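Local coordinates for protein cytochrome P450 reductase (Amycolatopsis methanolica 239, PDB 5OGX) that passes electrons from NADH through FAD and a [2Fe-2S] cluster to a partner cytochrome P450 that O-demethylates guaiacol and other lignin-derived aromatics, at residues V54-P60 with A74-R80; N38-C42 with F332-S336; V31-N35 with V87-A93. All coordinates share one frame; numbering follows the deposited sequence.

Contact 1 of 3, residues V54-P60 with A74-R80; sequences VDHGGAP and ALACQAR. Unlike the reference sequence in segment 54-60: G58 (reference Ala). With FES (Fe2/s2 (inorganic) cluster), chain C.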
loop_
_atom_site.group_PDB
_atom_site.type_symbol
_atom_site.label_atom_id
_atom_site.label_comp_id
_atom_site.label_asym_id
_atom_site.label_seq_id
_atom_site.Cartn_x
_atom_site.Cartn_y
_atom_site.Cartn_z
ATOM N N VAL A 54 -19.154 1.476 20.254
ATOM C CA VAL A 54 -18.538 0.494 19.380
ATOM C C VAL A 54 -17.957 -0.636 20.214
ATOM O O VAL A 54 -17.682 -0.493 21.409
ATOM C CB VAL A 54 -17.444 1.116 18.487
ATOM C CG1 VAL A 54 -18.051 2.188 17.584
ATOM C CG2 VAL A 54 -16.318 1.700 19.339
ATOM N N ASP A 55 -17.802 -1.778 19.561
ATOM C CA ASP A 55 -16.987 -2.869 20.063
ATOM C C ASP A 55 -15.626 -2.750 19.396
ATOM O O ASP A 55 -15.547 -2.645 18.169
ATOM C CB ASP A 55 -17.631 -4.219 19.749
ATOM C CG ASP A 55 -16.699 -5.378 20.020
ATOM O OD1 ASP A 55 -16.488 -5.694 21.209
ATOM O OD2 ASP A 55 -16.172 -5.961 19.052
ATOM N N HIS A 56 -14.562 -2.737 20.199
ATOM C CA HIS A 56 -13.235 -2.484 19.647
ATOM C C HIS A 56 -12.638 -3.679 18.918
ATOM O O HIS A 56 -11.579 -3.529 18.301
ATOM C CB HIS A 56 -12.292 -2.022 20.754
ATOM C CG HIS A 56 -12.601 -0.647 21.253
ATOM N ND1 HIS A 56 -12.417 0.480 20.483
ATOM C CD2 HIS A 56 -13.119 -0.220 22.430
ATOM C CE1 HIS A 56 -12.788 1.545 21.173
ATOM N NE2 HIS A 56 -13.216 1.147 22.359
ATOM N N GLY A 57 -13.282 -4.840 18.963
ATOM C CA GLY A 57 -12.826 -5.967 18.162
ATOM C C GLY A 57 -11.405 -6.381 18.490
ATOM O O GLY A 57 -11.017 -6.492 19.660
ATOM N N GLY A 58 -10.612 -6.604 17.446
ATOM C CA GLY A 58 -9.259 -7.093 17.626
ATOM C C GLY A 58 -8.207 -6.009 17.709
ATOM O O GLY A 58 -7.028 -6.265 17.448
ATOM N N ALA A 59 -8.614 -4.800 18.076
ATOM C CA ALA A 59 -7.691 -3.676 18.137
ATOM C C ALA A 59 -6.559 -3.956 19.124
ATOM O O ALA A 59 -6.824 -4.159 20.319
ATOM C CB ALA A 59 -8.437 -2.400 18.534
ATOM N N PRO A 60 -5.305 -3.971 18.682
ATOM C CA PRO A 60 -4.199 -4.237 19.610
ATOM C C PRO A 60 -3.890 -3.042 20.504
ATOM O O PRO A 60 -4.129 -1.884 20.151
ATOM C CB PRO A 60 -3.024 -4.555 18.679
ATOM C CG PRO A 60 -3.358 -3.884 17.404
ATOM C CD PRO A 60 -4.856 -3.856 17.285
ATOM N N ALA A 74 -11.083 5.012 18.791
ATOM C CA ALA A 74 -11.267 3.678 18.230
ATOM C C ALA A 74 -10.466 3.581 16.940
ATOM O O ALA A 74 -9.996 4.583 16.404
ATOM C CB ALA A 74 -12.749 3.384 17.959
ATOM N N LEU A 75 -10.301 2.356 16.458
ATOM C CA LEU A 75 -9.752 2.110 15.127
ATOM C C LEU A 75 -10.905 1.744 14.203
ATOM O O LEU A 75 -11.606 0.750 14.441
ATOM C CB LEU A 75 -8.720 0.983 15.147
ATOM C CG LEU A 75 -7.501 1.150 16.044
ATOM C CD1 LEU A 75 -6.589 -0.066 15.889
ATOM C CD2 LEU A 75 -6.777 2.451 15.675
ATOM N N ALA A 76 -11.095 2.538 13.146
ATOM C CA ALA A 76 -12.189 2.272 12.213
ATOM C C ALA A 76 -12.139 0.854 11.648
ATOM O O ALA A 76 -13.187 0.254 11.388
ATOM C CB ALA A 76 -12.171 3.288 11.073
ATOM N N CYS A 77 -10.945 0.311 11.412
ATOM C CA CYS A 77 -10.896 -1.024 10.814
ATOM C C CYS A 77 -11.142 -2.137 11.818
ATOM O O CYS A 77 -11.294 -3.295 11.408
ATOM C CB CYS A 77 -9.547 -1.276 10.128
ATOM S SG CYS A 77 -8.189 -1.380 11.309
ATOM N N GLN A 78 -11.203 -1.828 13.116
ATOM C CA GLN A 78 -11.499 -2.845 14.111
ATOM C C GLN A 78 -12.840 -2.629 14.789
ATOM O O GLN A 78 -13.410 -3.585 15.320
ATOM C CB GLN A 78 -10.387 -2.868 15.172
ATOM C CG GLN A 78 -9.028 -3.067 14.553
ATOM C CD GLN A 78 -8.916 -4.446 13.952
ATOM O OE1 GLN A 78 -9.258 -5.440 14.605
ATOM N NE2 GLN A 78 -8.475 -4.524 12.709
ATOM N N ALA A 79 -13.374 -1.414 14.742
ATOM C CA ALA A 79 -14.554 -1.072 15.521
ATOM C C ALA A 79 -15.827 -1.473 14.784
ATOM O O ALA A 79 -15.988 -1.189 13.593
ATOM C CB ALA A 79 -14.566 0.431 15.821
ATOM N N ARG A 80 -16.729 -2.148 15.496
ATOM C CA ARG A 80 -18.051 -2.415 14.966
ATOM C C ARG A 80 -19.096 -1.715 15.828
ATOM O O ARG A 80 -18.985 -1.710 17.055
ATOM C CB ARG A 80 -18.352 -3.922 14.913
ATOM C CG ARG A 80 -17.361 -4.691 14.040
ATOM C CD ARG A 80 -17.590 -6.211 14.104
ATOM N NE ARG A 80 -16.762 -6.888 13.107
ATOM C CZ ARG A 80 -15.470 -7.158 13.273
ATOM N NH1 ARG A 80 -14.858 -6.822 14.406
ATOM N NH2 ARG A 80 -14.786 -7.760 12.304
HETATM FE FE1 FES C . -4.472 0.368 9.774
HETATM FE FE2 FES C . -6.858 0.568 10.824
HETATM S S1 FES C . -5.003 0.355 11.921
HETATM S S2 FES C . -6.344 0.785 8.696
HETATM O O HOH W 1 -15.429 -5.232 16.649
HETATM O O HOH W 2 -11.336 -0.023 17.818
HETATM O O HOH W 3 -12.068 -6.448 14.956
#
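D55 and R80 form an antiparallel, hydrogen-bonded pair that joins the short strands 54-55 and 80-81 at the edge of the ferredoxin-like domain, on the chain that runs back from the cluster ligand C77. D55 N donates to R80 O at 2.8 Å, nearly straight at 167°, and R80 N returns a bond to D55 O at 3.0 Å. Next to the pair, V54 CB meets A79 CB at 4.0 Å. V54 CG2 sits over one face of the H56 imidazole, while A74 lies at its edge, CB 3.7 Å from H56 CE1. Water 2 lies in the ring plane at ND1 and accepts from L75 N, tying the imidazole to the opposite backbone. From H56 to A59 the chain makes a type II' turn, with positive phi at G57. Water 3 links this turn, through G58 N, to Q78 O, Q78 OE1 and R80 NH1. Water 1 joins Q78 O to the D55 carboxylate and R80 NH1, lying between D55 OD2 and R80 NH1, which are 4.9 Å apart; R80 NE bonds to G19 O. Q78 bends at chi2 (-67°), which lays its amide against G58 and A59, OE1 3.3 Å from G58 C; in the amide plane, NE2 donates to C77 SG at 3.5 Å. C77 SG binds one iron of the cluster at 2.4 Å, and C45 is the other cysteine on that iron, so the amide also supports a ligand thiolate. The arrangement belongs to the cluster-binding end of a plant-type [2Fe-2S] ferredoxin fold, where the last cysteine ligand follows a short strand.

Contact 2 of 3, residues N38-C42 with F332-S336; sequences NQGTC and FTPAS. With FAD (flavin-adenine dinucleotide), chain B; FES (Fe2/s2 (inorganic) cluster), chain C.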
loop_
_atom_site.group_PDB
_atom_site.type_symbol
_atom_site.label_atom_id
_atom_site.label_comp_id
_atom_site.label_asym_id
_atom_site.label_seq_id
_atom_site.Cartn_x
_atom_site.Cartn_y
_atom_site.Cartn_z
ATOM N N ASN A 38 -5.943 -2.104 7.237
ATOM C CA ASN A 38 -7.201 -2.813 7.527
ATOM C C ASN A 38 -6.983 -4.002 8.460
ATOM O O ASN A 38 -7.736 -4.976 8.431
ATOM C CB ASN A 38 -7.907 -3.265 6.239
ATOM C CG ASN A 38 -9.401 -3.517 6.446
ATOM O OD1 ASN A 38 -10.039 -2.898 7.311
ATOM N ND2 ASN A 38 -9.959 -4.458 5.681
ATOM N N GLN A 39 -5.962 -3.926 9.316
ATOM C CA GLN A 39 -5.691 -5.026 10.232
ATOM C C GLN A 39 -5.265 -4.555 11.616
ATOM O O GLN A 39 -4.790 -5.377 12.414
ATOM C CB GLN A 39 -4.612 -5.971 9.635
ATOM C CG GLN A 39 -3.213 -5.361 9.628
ATOM C CD GLN A 39 -2.141 -6.326 9.134
ATOM O OE1 GLN A 39 -2.444 -7.361 8.535
ATOM N NE2 GLN A 39 -0.879 -5.984 9.387
ATOM N N GLY A 40 -5.409 -3.263 11.930
ATOM C CA GLY A 40 -5.157 -2.764 13.268
ATOM C C GLY A 40 -3.716 -2.431 13.595
ATOM O O GLY A 40 -3.417 -2.138 14.760
ATOM N N THR A 41 -2.813 -2.453 12.619
ATOM C CA THR A 41 -1.400 -2.244 12.926
ATOM C C THR A 41 -0.884 -0.863 12.553
ATOM O O THR A 41 0.065 -0.388 13.191
ATOM C CB THR A 41 -0.522 -3.301 12.233
ATOM O OG1 THR A 41 -0.819 -3.341 10.833
ATOM C CG2 THR A 41 -0.747 -4.679 12.850
ATOM N N CYS A 42 -1.459 -0.198 11.551
ATOM C CA CYS A 42 -0.848 1.054 11.105
ATOM C C CYS A 42 -1.305 2.243 11.943
ATOM O O CYS A 42 -0.586 3.251 12.031
ATOM C CB CYS A 42 -1.141 1.303 9.626
ATOM S SG CYS A 42 -2.809 1.929 9.257
ATOM N N PHE A 332 4.558 -2.963 4.922
ATOM C CA PHE A 332 4.129 -4.352 4.724
ATOM C C PHE A 332 4.181 -5.078 6.075
ATOM O O PHE A 332 4.956 -6.010 6.298
ATOM C CB PHE A 332 5.015 -5.059 3.695
ATOM C CG PHE A 332 4.801 -4.615 2.254
ATOM C CD1 PHE A 332 3.902 -3.623 1.941
ATOM C CD2 PHE A 332 5.511 -5.227 1.222
ATOM C CE1 PHE A 332 3.690 -3.225 0.619
ATOM C CE2 PHE A 332 5.317 -4.848 -0.100
ATOM C CZ PHE A 332 4.407 -3.842 -0.402
ATOM N N THR A 333 3.323 -4.646 6.987
ATOM C CA THR A 333 3.352 -5.199 8.334
ATOM C C THR A 333 2.783 -6.615 8.355
ATOM O O THR A 333 1.673 -6.835 7.865
ATOM C CB THR A 333 2.560 -4.313 9.284
ATOM O OG1 THR A 333 3.130 -2.995 9.287
ATOM C CG2 THR A 333 2.617 -4.880 10.685
ATOM N N PRO A 334 3.499 -7.586 8.914
ATOM C CA PRO A 334 2.961 -8.948 8.999
ATOM C C PRO A 334 1.601 -8.978 9.686
ATOM O O PRO A 334 1.316 -8.188 10.592
ATOM C CB PRO A 334 4.022 -9.693 9.819
ATOM C CG PRO A 334 5.299 -8.980 9.447
ATOM C CD PRO A 334 4.904 -7.522 9.362
ATOM N N ALA A 335 0.762 -9.906 9.230
ATOM C CA ALA A 335 -0.583 -10.100 9.730
ATOM C C ALA A 335 -0.647 -11.168 10.805
ATOM O O ALA A 335 -1.733 -11.434 11.325
ATOM C CB ALA A 335 -1.521 -10.485 8.583
ATOM N N SER A 336 0.478 -11.798 11.122
ATOM C CA SER A 336 0.515 -12.850 12.133
ATOM C C SER A 336 1.895 -12.904 12.773
ATOM O O SER A 336 2.796 -12.158 12.376
ATOM C CB SER A 336 0.159 -14.208 11.523
ATOM O OG SER A 336 1.193 -14.673 10.672
ATOM O OXT SER A 336 2.139 -13.689 13.693
HETATM P PA FAD B . 2.407 -15.349 7.592
HETATM O O1A FAD B . 1.809 -16.728 7.739
HETATM O O2A FAD B . 1.493 -14.232 8.032
HETATM O O5B FAD B . 3.811 -15.227 8.449
HETATM C C5B FAD B . 4.581 -16.385 8.680
HETATM C C4B FAD B . 5.656 -16.023 9.745
HETATM O O4B FAD B . 6.559 -15.247 9.210
HETATM C C3B FAD B . 5.023 -15.202 10.881
HETATM O O3B FAD B . 5.617 -15.538 12.053
HETATM C C2B FAD B . 5.310 -13.733 10.486
HETATM O O2B FAD B . 5.294 -12.829 11.676
HETATM C C1B FAD B . 6.476 -13.788 9.899
HETATM N N9A FAD B . 6.573 -12.869 8.795
HETATM C C8A FAD B . 5.553 -12.293 8.144
HETATM N N7A FAD B . 6.068 -11.534 7.167
HETATM C C5A FAD B . 7.406 -11.658 7.214
HETATM C C6A FAD B . 8.399 -11.099 6.444
HETATM N N6A FAD B . 8.514 -10.194 5.315
HETATM N N1A FAD B . 9.670 -11.385 6.689
HETATM C C2A FAD B . 9.994 -12.226 7.704
HETATM N N3A FAD B . 9.020 -12.783 8.468
HETATM C C4A FAD B . 7.723 -12.488 8.211
HETATM N N1 FAD B . 3.716 -8.649 0.502
HETATM C C2 FAD B . 4.214 -8.874 -0.850
HETATM O O2 FAD B . 4.904 -9.809 -1.083
HETATM N N3 FAD B . 3.830 -7.945 -1.922
HETATM C C4 FAD B . 3.002 -6.799 -1.702
HETATM O O4 FAD B . 2.728 -6.063 -2.589
HETATM C C4X FAD B . 2.528 -6.578 -0.302
HETATM N N5 FAD B . 1.675 -5.458 -0.047
HETATM C C5X FAD B . 1.231 -5.249 1.329
HETATM C C6 FAD B . 0.450 -4.119 1.592
HETATM C C7 FAD B . 0.032 -3.935 2.912
HETATM C C7M FAD B . -0.825 -2.673 3.013
HETATM C C8 FAD B . 0.377 -4.834 3.918
HETATM C C8M FAD B . -0.137 -4.555 5.325
HETATM C C9 FAD B . 1.164 -5.950 3.653
HETATM C C9A FAD B . 1.592 -6.139 2.354
HETATM N N10 FAD B . 2.423 -7.325 2.085
HETATM C C10 FAD B . 2.889 -7.503 0.751
HETATM C "C1'" FAD B . 2.735 -8.304 3.141
HETATM C "C2'" FAD B . 1.668 -9.445 2.854
HETATM O "O2'" FAD B . 0.319 -9.028 3.015
HETATM C "C3'" FAD B . 1.836 -10.706 3.729
HETATM O "O3'" FAD B . 1.977 -10.294 5.059
HETATM C "C4'" FAD B . 3.074 -11.522 3.313
HETATM O "O4'" FAD B . 2.914 -11.998 2.003
HETATM C "C5'" FAD B . 3.291 -12.725 4.255
HETATM O "O5'" FAD B . 2.060 -13.397 4.441
HETATM P P FAD B . 2.068 -15.010 4.741
HETATM O O1P FAD B . 0.650 -15.424 5.025
HETATM O O2P FAD B . 2.779 -15.765 3.642
HETATM O O3P FAD B . 2.995 -15.164 6.083
HETATM FE FE1 FES C . -4.472 0.368 9.774
HETATM FE FE2 FES C . -6.858 0.568 10.824
HETATM S S1 FES C . -5.003 0.355 11.921
HETATM S S2 FES C . -6.344 0.785 8.696
HETATM O O HOH W 4 0.855 -1.573 9.496
#
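Neither backbone is regular where Q39 and T41 meet T333-A335: the two segments pass as loops, with the CA atoms of Q39 and A335, and of T41 and T333, both 7.2 Å apart, so side chains bridge the gap. Q39 does most of this. Extended beyond CG (chi2 176°), it carries its amide across to the C-terminal tail, where NE2 donates to T333 O at 3.1 Å from well above the carbonyl plane. A weak second bond runs from NE2 to P334 O. The same nitrogen donates to T41 OG1 at 3.0 Å in the amide plane, and OE1 accepts from Q148 NE2, so both ends of the amide are engaged and its rotation is fixed. OE1 also lies 3.3 Å from A335 CB. T41 and T333 reach toward each other tip to tip, T41 OG1 standing 3.8 Å from T333 CG2; water 4 bonds to both hydroxyls. Each segment also holds a cofactor. C42 SG binds an iron of the cluster at 2.3 Å, F332 lays its ring over the isoalloxazine with CE1 3.1 Å from N5, and S336 bonds to FAD through O and OG. The contact joins the cluster loop of the ferredoxin domain to the C-terminal tail that runs on from the last strand of the NAD-binding domain across the flavin, on the side where the two redox centres approach each other.

Contact 3 of 3, residues V31-N35 with V87-A93; sequences VWMPN and VRSTADA. Unlike the reference sequence in segment 87-93: A91 (reference Ser), D92 (reference Glu). With NA (sodium ion), chain D.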
loop_
_atom_site.group_PDB
_atom_site.type_symbol
_atom_site.label_atom_id
_atom_site.label_comp_id
_atom_site.label_asym_id
_atom_site.label_seq_id
_atom_site.Cartn_x
_atom_site.Cartn_y
_atom_site.Cartn_z
ATOM N N VAL A 31 -17.160 6.504 0.824
ATOM C CA VAL A 31 -16.919 7.582 1.781
ATOM C C VAL A 31 -15.526 7.357 2.347
ATOM O O VAL A 31 -15.283 6.340 3.007
ATOM C CB VAL A 31 -17.962 7.592 2.908
ATOM C CG1 VAL A 31 -17.575 8.620 3.972
ATOM C CG2 VAL A 31 -19.360 7.843 2.352
ATOM N N TRP A 32 -14.613 8.289 2.087
ATOM C CA TRP A 32 -13.213 8.062 2.423
ATOM C C TRP A 32 -12.920 8.361 3.886
ATOM O O TRP A 32 -13.440 9.317 4.470
ATOM C CB TRP A 32 -12.293 8.922 1.563
ATOM C CG TRP A 32 -10.849 8.675 1.915
ATOM C CD1 TRP A 32 -10.092 7.584 1.578
ATOM C CD2 TRP A 32 -10.014 9.520 2.702
ATOM N NE1 TRP A 32 -8.815 7.710 2.102
ATOM C CE2 TRP A 32 -8.745 8.902 2.788
ATOM C CE3 TRP A 32 -10.213 10.765 3.334
ATOM C CZ2 TRP A 32 -7.683 9.464 3.501
ATOM C CZ3 TRP A 32 -9.154 11.332 4.027
ATOM C CH2 TRP A 32 -7.900 10.684 4.100
ATOM N N MET A 33 -12.050 7.551 4.462
ATOM C CA MET A 33 -11.325 7.952 5.655
ATOM C C MET A 33 -9.984 7.243 5.630
ATOM O O MET A 33 -9.828 6.234 4.932
ATOM C CB MET A 33 -12.102 7.609 6.926
ATOM C CG MET A 33 -12.450 6.141 7.002
ATOM S SD MET A 33 -13.021 5.723 8.666
ATOM C CE MET A 33 -14.112 7.115 9.035
ATOM N N PRO A 34 -8.989 7.758 6.350
ATOM C CA PRO A 34 -7.631 7.211 6.221
ATOM C C PRO A 34 -7.559 5.746 6.608
ATOM O O PRO A 34 -8.224 5.288 7.538
ATOM C CB PRO A 34 -6.793 8.069 7.179
ATOM C CG PRO A 34 -7.615 9.258 7.504
ATOM C CD PRO A 34 -9.045 8.958 7.202
ATOM N N ASN A 35 -6.759 5.007 5.868
ATOM C CA ASN A 35 -6.593 3.608 6.073
ATOM C C ASN A 35 -5.317 3.118 5.394
ATOM O O ASN A 35 -5.034 3.546 4.347
ATOM C CB ASN A 35 -7.804 2.847 5.572
ATOM C CG ASN A 35 -7.957 2.884 4.091
ATOM O OD1 ASN A 35 -7.596 1.979 3.421
ATOM N ND2 ASN A 35 -8.543 3.911 3.612
ATOM N N VAL A 87 -18.696 9.696 14.228
ATOM C CA VAL A 87 -17.264 9.667 14.481
ATOM C C VAL A 87 -16.580 10.873 13.850
ATOM O O VAL A 87 -17.116 11.537 12.963
ATOM C CB VAL A 87 -16.608 8.367 13.968
ATOM C CG1 VAL A 87 -17.277 7.151 14.608
ATOM C CG2 VAL A 87 -16.668 8.298 12.455
ATOM N N ARG A 88 -15.384 11.160 14.345
ATOM C CA ARG A 88 -14.538 12.204 13.787
ATOM C C ARG A 88 -13.232 11.570 13.368
ATOM O O ARG A 88 -12.566 10.908 14.173
ATOM C CB ARG A 88 -14.272 13.332 14.781
ATOM C CG ARG A 88 -13.327 14.396 14.179
ATOM C CD ARG A 88 -13.018 15.501 15.162
ATOM N NE ARG A 88 -12.338 15.028 16.365
ATOM C CZ ARG A 88 -11.064 14.657 16.422
ATOM N NH1 ARG A 88 -10.294 14.704 15.342
ATOM N NH2 ARG A 88 -10.552 14.260 17.581
ATOM N N SER A 89 -12.879 11.770 12.104
ATOM C CA SER A 89 -11.612 11.300 11.570
ATOM C C SER A 89 -10.772 12.537 11.278
ATOM O O SER A 89 -10.798 13.495 12.053
ATOM C CB SER A 89 -11.851 10.432 10.323
ATOM O OG SER A 89 -10.642 9.999 9.717
ATOM N N THR A 90 -10.031 12.542 10.177
ATOM C CA THR A 90 -9.294 13.742 9.814
ATOM C C THR A 90 -10.208 14.735 9.103
ATOM O O THR A 90 -11.335 14.419 8.720
ATOM C CB THR A 90 -8.135 13.394 8.888
ATOM O OG1 THR A 90 -8.690 12.769 7.734
ATOM C CG2 THR A 90 -7.167 12.428 9.543
ATOM N N ALA A 91 -9.685 15.947 8.890
ATOM C CA ALA A 91 -10.481 17.015 8.285
ATOM C C ALA A 91 -11.042 16.608 6.929
ATOM O O ALA A 91 -12.174 16.973 6.583
ATOM C CB ALA A 91 -9.636 18.279 8.142
ATOM N N ASP A 92 -10.262 15.865 6.142
ATOM C CA ASP A 92 -10.683 15.490 4.798
ATOM C C ASP A 92 -11.570 14.255 4.760
ATOM O O ASP A 92 -12.092 13.930 3.694
ATOM C CB ASP A 92 -9.461 15.234 3.905
ATOM C CG ASP A 92 -8.746 16.510 3.522
ATOM O OD1 ASP A 92 -9.271 17.601 3.819
ATOM O OD2 ASP A 92 -7.653 16.419 2.926
ATOM N N ALA A 93 -11.756 13.558 5.877
ATOM C CA ALA A 93 -12.595 12.370 5.859
ATOM C C ALA A 93 -14.013 12.738 5.443
ATOM O O ALA A 93 -14.516 13.817 5.769
ATOM C CB ALA A 93 -12.604 11.701 7.235
HETATM NA NA NA D . -10.346 6.101 9.449
#
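W32, the first residue of 31-35 to meet the other segment, holds CG anti to its backbone nitrogen (chi1 -180°), which swings the indole outward against the turn at T90-A93. Its six-membered ring presents an edge to D92, with CE3 3.7 Å from D92 O, and CZ3 lies 3.9 Å from D92 CB. The far end of the indole is held by NE1, which bonds to D196, while R95 makes a cation-pi contact with the ring. Along the backbone, W32 O receives a CA-H...O contact from A93 at 3.5 Å. M33 turns inward instead. Its CB packs on A93 CB at 4.1 Å, and its chain, bent at chi3 (43°), brings CE to V87 CG2 at the end of strand 85-88. L23 and F26 of helix 22-28 and L47 of strand 46-51 also pack on M33. M33 SD lies 2.8 Å from a site modelled as sodium, whose other protein ligand here is P34 O. The P34 ring packs against two neighbouring hydroxyl side chains: S89 OG reaches its CD at 3.2 Å, and T90 slides past its ring, with OG1 3.7 Å from CG. P34 N lies over one face of the W32 indole, so the proline sits between that ring and the S89-T90 corner. N35 then leads away toward the cluster. Its ND2 donates to M33 O in the amide plane, nearly straight at 161°, and OD1 and the backbone N bond to G195 and D196, fixing the start of the cluster loop. The type I turn T90-A93, closed by A93 N to T90 O, packs the chain leaving the last strand of the ferredoxin-like beta-grasp sheet against the approach to its [2Fe-2S] loop.

In the fold
All three contacts lie in or against the ferredoxin domain near its cluster, but at different depths. Contact 3 is buried and mostly apolar, apart from its sodium site; contact 1 is partly buried, with a short strand pair and bridging waters at its margin and small apolar side chains deeper; contact 2 lies at the surface and relies on one amide and a water. Contacts 1 and 3 reach the same mixed sheet, through strands 73-75 and 85-88, and touch where A76 CB packs on M33 SD. Contacts 1 and 2 each supply one cysteine ligand and meet where P60 and Q78 lie against Q39-G40. Contact 2 alone joins two domains, its segments 290 residues apart.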